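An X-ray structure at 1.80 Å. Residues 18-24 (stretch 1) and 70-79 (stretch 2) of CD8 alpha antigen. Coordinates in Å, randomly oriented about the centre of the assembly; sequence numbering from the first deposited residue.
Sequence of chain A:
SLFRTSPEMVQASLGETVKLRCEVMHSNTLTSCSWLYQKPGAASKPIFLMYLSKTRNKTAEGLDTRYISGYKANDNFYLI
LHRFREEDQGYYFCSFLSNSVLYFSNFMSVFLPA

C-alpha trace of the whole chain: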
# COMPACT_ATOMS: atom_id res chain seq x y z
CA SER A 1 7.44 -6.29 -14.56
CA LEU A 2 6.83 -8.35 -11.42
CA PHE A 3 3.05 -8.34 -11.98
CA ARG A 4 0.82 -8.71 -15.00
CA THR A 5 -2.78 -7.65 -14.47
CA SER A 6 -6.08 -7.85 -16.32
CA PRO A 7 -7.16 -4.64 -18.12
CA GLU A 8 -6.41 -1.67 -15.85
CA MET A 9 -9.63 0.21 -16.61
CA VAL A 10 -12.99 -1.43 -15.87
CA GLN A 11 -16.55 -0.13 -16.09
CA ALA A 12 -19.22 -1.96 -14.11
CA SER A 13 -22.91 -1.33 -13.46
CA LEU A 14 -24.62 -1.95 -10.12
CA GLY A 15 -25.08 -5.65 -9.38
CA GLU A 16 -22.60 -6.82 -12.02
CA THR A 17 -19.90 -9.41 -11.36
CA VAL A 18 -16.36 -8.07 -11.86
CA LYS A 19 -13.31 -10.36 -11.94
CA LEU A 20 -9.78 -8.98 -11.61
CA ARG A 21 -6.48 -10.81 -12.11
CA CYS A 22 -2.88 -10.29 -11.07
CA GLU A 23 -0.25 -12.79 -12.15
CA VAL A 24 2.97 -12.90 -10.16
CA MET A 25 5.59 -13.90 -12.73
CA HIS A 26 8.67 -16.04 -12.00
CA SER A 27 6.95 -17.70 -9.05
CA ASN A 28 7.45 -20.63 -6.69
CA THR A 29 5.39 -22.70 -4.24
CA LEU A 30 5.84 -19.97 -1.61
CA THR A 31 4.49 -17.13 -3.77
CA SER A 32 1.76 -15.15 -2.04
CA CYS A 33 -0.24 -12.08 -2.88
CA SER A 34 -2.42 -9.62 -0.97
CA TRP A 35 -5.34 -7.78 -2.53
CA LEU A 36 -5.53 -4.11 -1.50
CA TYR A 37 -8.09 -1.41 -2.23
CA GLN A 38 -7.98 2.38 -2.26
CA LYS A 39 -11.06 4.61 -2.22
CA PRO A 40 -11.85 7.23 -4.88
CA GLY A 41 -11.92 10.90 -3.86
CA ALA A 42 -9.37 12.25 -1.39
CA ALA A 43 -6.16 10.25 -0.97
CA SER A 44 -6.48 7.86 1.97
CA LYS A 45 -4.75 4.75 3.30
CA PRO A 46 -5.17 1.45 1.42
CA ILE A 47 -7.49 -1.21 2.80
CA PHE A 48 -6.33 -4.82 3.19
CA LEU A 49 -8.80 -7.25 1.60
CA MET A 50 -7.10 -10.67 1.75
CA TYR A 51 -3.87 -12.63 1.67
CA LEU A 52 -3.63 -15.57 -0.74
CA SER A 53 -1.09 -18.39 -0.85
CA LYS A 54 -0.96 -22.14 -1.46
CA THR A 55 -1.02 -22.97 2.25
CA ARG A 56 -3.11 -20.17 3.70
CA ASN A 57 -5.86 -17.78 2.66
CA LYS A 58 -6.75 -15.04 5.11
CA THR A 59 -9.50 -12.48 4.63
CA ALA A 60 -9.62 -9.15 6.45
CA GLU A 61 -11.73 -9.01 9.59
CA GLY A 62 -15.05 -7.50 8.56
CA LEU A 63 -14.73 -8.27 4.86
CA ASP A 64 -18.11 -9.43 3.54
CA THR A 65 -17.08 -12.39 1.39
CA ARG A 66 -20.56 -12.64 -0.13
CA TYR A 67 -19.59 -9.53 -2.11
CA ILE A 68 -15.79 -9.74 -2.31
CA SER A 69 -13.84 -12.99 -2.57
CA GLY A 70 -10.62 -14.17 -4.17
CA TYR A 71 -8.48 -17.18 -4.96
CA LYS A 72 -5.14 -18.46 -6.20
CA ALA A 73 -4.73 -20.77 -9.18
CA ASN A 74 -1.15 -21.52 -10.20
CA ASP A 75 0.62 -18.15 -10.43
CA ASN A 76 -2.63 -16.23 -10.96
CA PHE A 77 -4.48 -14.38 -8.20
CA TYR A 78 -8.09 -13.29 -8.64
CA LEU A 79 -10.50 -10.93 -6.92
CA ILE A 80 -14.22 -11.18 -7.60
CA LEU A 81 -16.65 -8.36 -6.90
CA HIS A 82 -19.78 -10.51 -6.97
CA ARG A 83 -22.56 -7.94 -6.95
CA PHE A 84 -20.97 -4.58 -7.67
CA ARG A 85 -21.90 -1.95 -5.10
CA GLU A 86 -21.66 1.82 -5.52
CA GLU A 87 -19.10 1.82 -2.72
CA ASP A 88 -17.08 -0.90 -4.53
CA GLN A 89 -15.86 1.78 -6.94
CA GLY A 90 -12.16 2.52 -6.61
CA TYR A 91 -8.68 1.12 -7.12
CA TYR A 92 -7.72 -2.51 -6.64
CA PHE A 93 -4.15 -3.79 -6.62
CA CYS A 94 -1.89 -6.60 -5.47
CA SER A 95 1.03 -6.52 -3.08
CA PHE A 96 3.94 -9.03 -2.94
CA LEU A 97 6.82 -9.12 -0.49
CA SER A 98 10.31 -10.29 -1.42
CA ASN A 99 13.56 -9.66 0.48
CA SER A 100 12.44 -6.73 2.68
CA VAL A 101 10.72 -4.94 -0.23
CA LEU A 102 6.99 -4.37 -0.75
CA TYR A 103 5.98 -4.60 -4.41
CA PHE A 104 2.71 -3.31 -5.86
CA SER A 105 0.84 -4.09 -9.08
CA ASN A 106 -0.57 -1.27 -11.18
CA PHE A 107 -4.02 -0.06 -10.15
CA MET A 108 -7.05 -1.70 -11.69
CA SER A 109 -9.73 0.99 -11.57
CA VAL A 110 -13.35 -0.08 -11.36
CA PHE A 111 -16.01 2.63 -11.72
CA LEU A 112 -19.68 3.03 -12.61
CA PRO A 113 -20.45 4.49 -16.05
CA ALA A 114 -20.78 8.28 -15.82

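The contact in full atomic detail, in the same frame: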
# COMPACT_ATOMS: atom_id res chain seq x y z
N VAL A 18 -17.64 -8.52 -11.31
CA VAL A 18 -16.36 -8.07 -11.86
C VAL A 18 -15.25 -9.00 -11.38
O VAL A 18 -15.16 -9.30 -10.19
CB VAL A 18 -16.04 -6.62 -11.42
CG1 VAL A 18 -14.67 -6.19 -11.90
CG2 VAL A 18 -17.11 -5.67 -11.94
N LYS A 19 -14.41 -9.47 -12.30
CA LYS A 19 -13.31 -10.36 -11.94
C LYS A 19 -11.98 -9.75 -12.35
O LYS A 19 -11.77 -9.44 -13.52
CB LYS A 19 -13.51 -11.74 -12.58
CG LYS A 19 -12.40 -12.74 -12.26
CD LYS A 19 -12.87 -14.15 -12.61
CE LYS A 19 -11.86 -15.20 -12.19
NZ LYS A 19 -12.42 -16.57 -12.36
N LEU A 20 -11.09 -9.58 -11.38
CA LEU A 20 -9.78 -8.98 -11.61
C LEU A 20 -8.68 -10.02 -11.46
O LEU A 20 -8.84 -10.96 -10.69
CB LEU A 20 -9.54 -7.86 -10.60
CG LEU A 20 -10.62 -6.79 -10.48
CD1 LEU A 20 -10.22 -5.78 -9.39
CD2 LEU A 20 -10.85 -6.09 -11.82
N ARG A 21 -7.58 -9.85 -12.17
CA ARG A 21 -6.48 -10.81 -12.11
C ARG A 21 -5.13 -10.11 -11.96
O ARG A 21 -4.85 -9.11 -12.63
CB ARG A 21 -6.46 -11.66 -13.39
CG ARG A 21 -5.45 -12.81 -13.35
CD ARG A 21 -5.38 -13.52 -14.70
NE ARG A 21 -4.83 -12.63 -15.73
CZ ARG A 21 -5.54 -12.08 -16.70
NH1 ARG A 21 -4.94 -11.28 -17.58
NH2 ARG A 21 -6.84 -12.33 -16.81
N CYS A 22 -4.30 -10.63 -11.06
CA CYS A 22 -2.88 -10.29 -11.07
C CYS A 22 -2.06 -11.56 -11.08
O CYS A 22 -2.25 -12.44 -10.25
CB CYS A 22 -2.49 -9.36 -9.90
SG CYS A 22 -2.52 -10.05 -8.22
N GLU A 23 -1.16 -11.66 -12.06
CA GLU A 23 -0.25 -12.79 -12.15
C GLU A 23 1.09 -12.36 -11.59
O GLU A 23 1.62 -11.31 -11.96
CB GLU A 23 -0.09 -13.26 -13.61
CG GLU A 23 0.85 -14.46 -13.76
CD GLU A 23 1.05 -14.91 -15.21
OE1 GLU A 23 1.71 -15.95 -15.42
OE2 GLU A 23 0.58 -14.22 -16.13
N VAL A 24 1.62 -13.14 -10.66
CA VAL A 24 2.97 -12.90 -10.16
C VAL A 24 3.90 -13.79 -10.97
O VAL A 24 3.86 -15.01 -10.84
CB VAL A 24 3.09 -13.24 -8.67
CG1 VAL A 24 4.54 -13.09 -8.21
CG2 VAL A 24 2.16 -12.36 -7.85
N GLY A 70 -11.76 -14.02 -3.29
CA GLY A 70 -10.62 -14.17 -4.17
C GLY A 70 -10.00 -15.54 -4.05
O GLY A 70 -10.33 -16.29 -3.13
N TYR A 71 -9.11 -15.87 -4.98
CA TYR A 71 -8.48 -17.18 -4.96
C TYR A 71 -7.17 -17.20 -5.74
O TYR A 71 -6.89 -16.31 -6.53
CB TYR A 71 -9.44 -18.25 -5.50
CG TYR A 71 -9.73 -18.19 -6.99
CD1 TYR A 71 -8.93 -18.87 -7.90
CD2 TYR A 71 -10.82 -17.47 -7.48
CE1 TYR A 71 -9.19 -18.83 -9.26
CE2 TYR A 71 -11.09 -17.43 -8.85
CZ TYR A 71 -10.27 -18.12 -9.73
OH TYR A 71 -10.53 -18.09 -11.08
N LYS A 72 -6.38 -18.23 -5.48
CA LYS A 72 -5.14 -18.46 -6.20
C LYS A 72 -5.29 -19.70 -7.07
O LYS A 72 -5.82 -20.72 -6.61
CB LYS A 72 -4.00 -18.66 -5.20
CG LYS A 72 -2.64 -19.03 -5.82
CD LYS A 72 -1.63 -19.34 -4.71
CE LYS A 72 -0.21 -19.50 -5.28
NZ LYS A 72 -0.10 -20.72 -6.13
N ALA A 73 -4.84 -19.61 -8.31
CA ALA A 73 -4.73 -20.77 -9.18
C ALA A 73 -3.40 -20.67 -9.92
O ALA A 73 -3.19 -19.74 -10.70
CB ALA A 73 -5.89 -20.81 -10.17
N ASN A 74 -2.50 -21.61 -9.66
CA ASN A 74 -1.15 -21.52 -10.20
C ASN A 74 -0.54 -20.18 -9.78
O ASN A 74 -0.56 -19.84 -8.60
CB ASN A 74 -1.16 -21.66 -11.72
CG ASN A 74 -1.71 -23.01 -12.17
OD1 ASN A 74 -1.24 -24.05 -11.71
ND2 ASN A 74 -2.70 -22.99 -13.04
N ASP A 75 -0.02 -19.43 -10.74
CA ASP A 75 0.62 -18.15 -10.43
C ASP A 75 -0.34 -16.97 -10.61
O ASP A 75 0.08 -15.81 -10.57
CB ASP A 75 1.88 -17.94 -11.27
CG ASP A 75 1.59 -17.84 -12.76
OD1 ASP A 75 2.49 -17.38 -13.50
OD2 ASP A 75 0.48 -18.21 -13.19
N ASN A 76 -1.61 -17.27 -10.81
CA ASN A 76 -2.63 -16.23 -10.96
C ASN A 76 -3.44 -16.01 -9.69
O ASN A 76 -3.88 -16.97 -9.05
CB ASN A 76 -3.58 -16.58 -12.09
CG ASN A 76 -2.90 -16.62 -13.43
OD1 ASN A 76 -2.35 -15.62 -13.89
ND2 ASN A 76 -2.93 -17.79 -14.07
N PHE A 77 -3.64 -14.75 -9.33
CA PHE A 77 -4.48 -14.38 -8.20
C PHE A 77 -5.69 -13.60 -8.71
O PHE A 77 -5.57 -12.76 -9.59
CB PHE A 77 -3.68 -13.56 -7.19
CG PHE A 77 -2.50 -14.29 -6.61
CD1 PHE A 77 -1.28 -14.29 -7.27
CD2 PHE A 77 -2.62 -15.00 -5.43
CE1 PHE A 77 -0.19 -14.98 -6.75
CE2 PHE A 77 -1.55 -15.68 -4.90
CZ PHE A 77 -0.33 -15.68 -5.55
N TYR A 78 -6.86 -13.90 -8.16
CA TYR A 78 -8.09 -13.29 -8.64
C TYR A 78 -8.85 -12.64 -7.51
O TYR A 78 -8.81 -13.11 -6.37
CB TYR A 78 -8.98 -14.35 -9.29
CG TYR A 78 -8.37 -14.99 -10.51
CD1 TYR A 78 -8.57 -14.45 -11.77
CD2 TYR A 78 -7.60 -16.13 -10.40
CE1 TYR A 78 -8.00 -15.03 -12.90
CE2 TYR A 78 -7.03 -16.73 -11.52
CZ TYR A 78 -7.24 -16.17 -12.76
OH TYR A 78 -6.67 -16.76 -13.88
N LEU A 79 -9.56 -11.56 -7.84
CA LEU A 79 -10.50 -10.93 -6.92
C LEU A 79 -11.83 -10.85 -7.65
O LEU A 79 -11.88 -10.45 -8.81
CB LEU A 79 -10.04 -9.52 -6.56
CG LEU A 79 -10.83 -8.84 -5.44
CD1 LEU A 79 -10.48 -9.45 -4.10
CD2 LEU A 79 -10.58 -7.34 -5.43
O HOH W 1 -7.91 -15.50 -16.49
O HOH W 2 -2.64 -15.44 -16.57

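Strand 18-24 pairs antiparallel with strand 76-79, the return arm of a hairpin that reverses through a type II' turn from Ala73 to Asn76; together the two stretches bury 651 Å². Phe77 and Leu79 cover the most surface on their side of the contact, and each sits in a hydrogen-bonded pair. Phe77 N donates to Cys22 O (2.8 Å) and Cys22 N to Phe77 O (2.9 Å); Leu20 N donates to Leu79 O (2.8 Å, nearly linear) and Leu79 N to Leu20 O (3.0 Å). Val24 N extends the ladder to Asp75 O (3.1 Å), within the turn.

The side chains of Leu20, Cys22, Phe77 and Leu79 share one face of the sheet, and all four are buried, as suits apolar groups. The Phe77 side chain, with chi1 m, touches two residues of strand 18-24: its CB is 3.8 Å from Cys22 SG, and its CE1 is 3.7 Å from Val24 CG2. Cys22 is also bonded covalently elsewhere in the structure. Leu79, with chi1 t, brings CD2 to 4.3 Å from Leu20 CD1, a looser apolar contact.

Lys19 covers the most surface on strand 18-24, though it is exposed. Its all-t chain stretches alongside Tyr78, CE lying 3.4 Å from Tyr78 CD1, and carries NZ over the face of that ring, 4.8 Å from its centroid, in a cation-pi contact. NZ also donates to Tyr71 OH (2.7 Å), at the edge of the second ring. Long, amphipathic side chains suit this more open face, where Arg21 CG packs 3.4 Å from Tyr78 CE1. Nearer the turn, Glu23 OE1 and Asp75 OD1 are only 2.5 Å apart, so one acid group is probably protonated. A water donates to Asn76 OD1 (2.7 Å) and, weakly, to Glu23 OE2 (3.5 Å), bridging the strands.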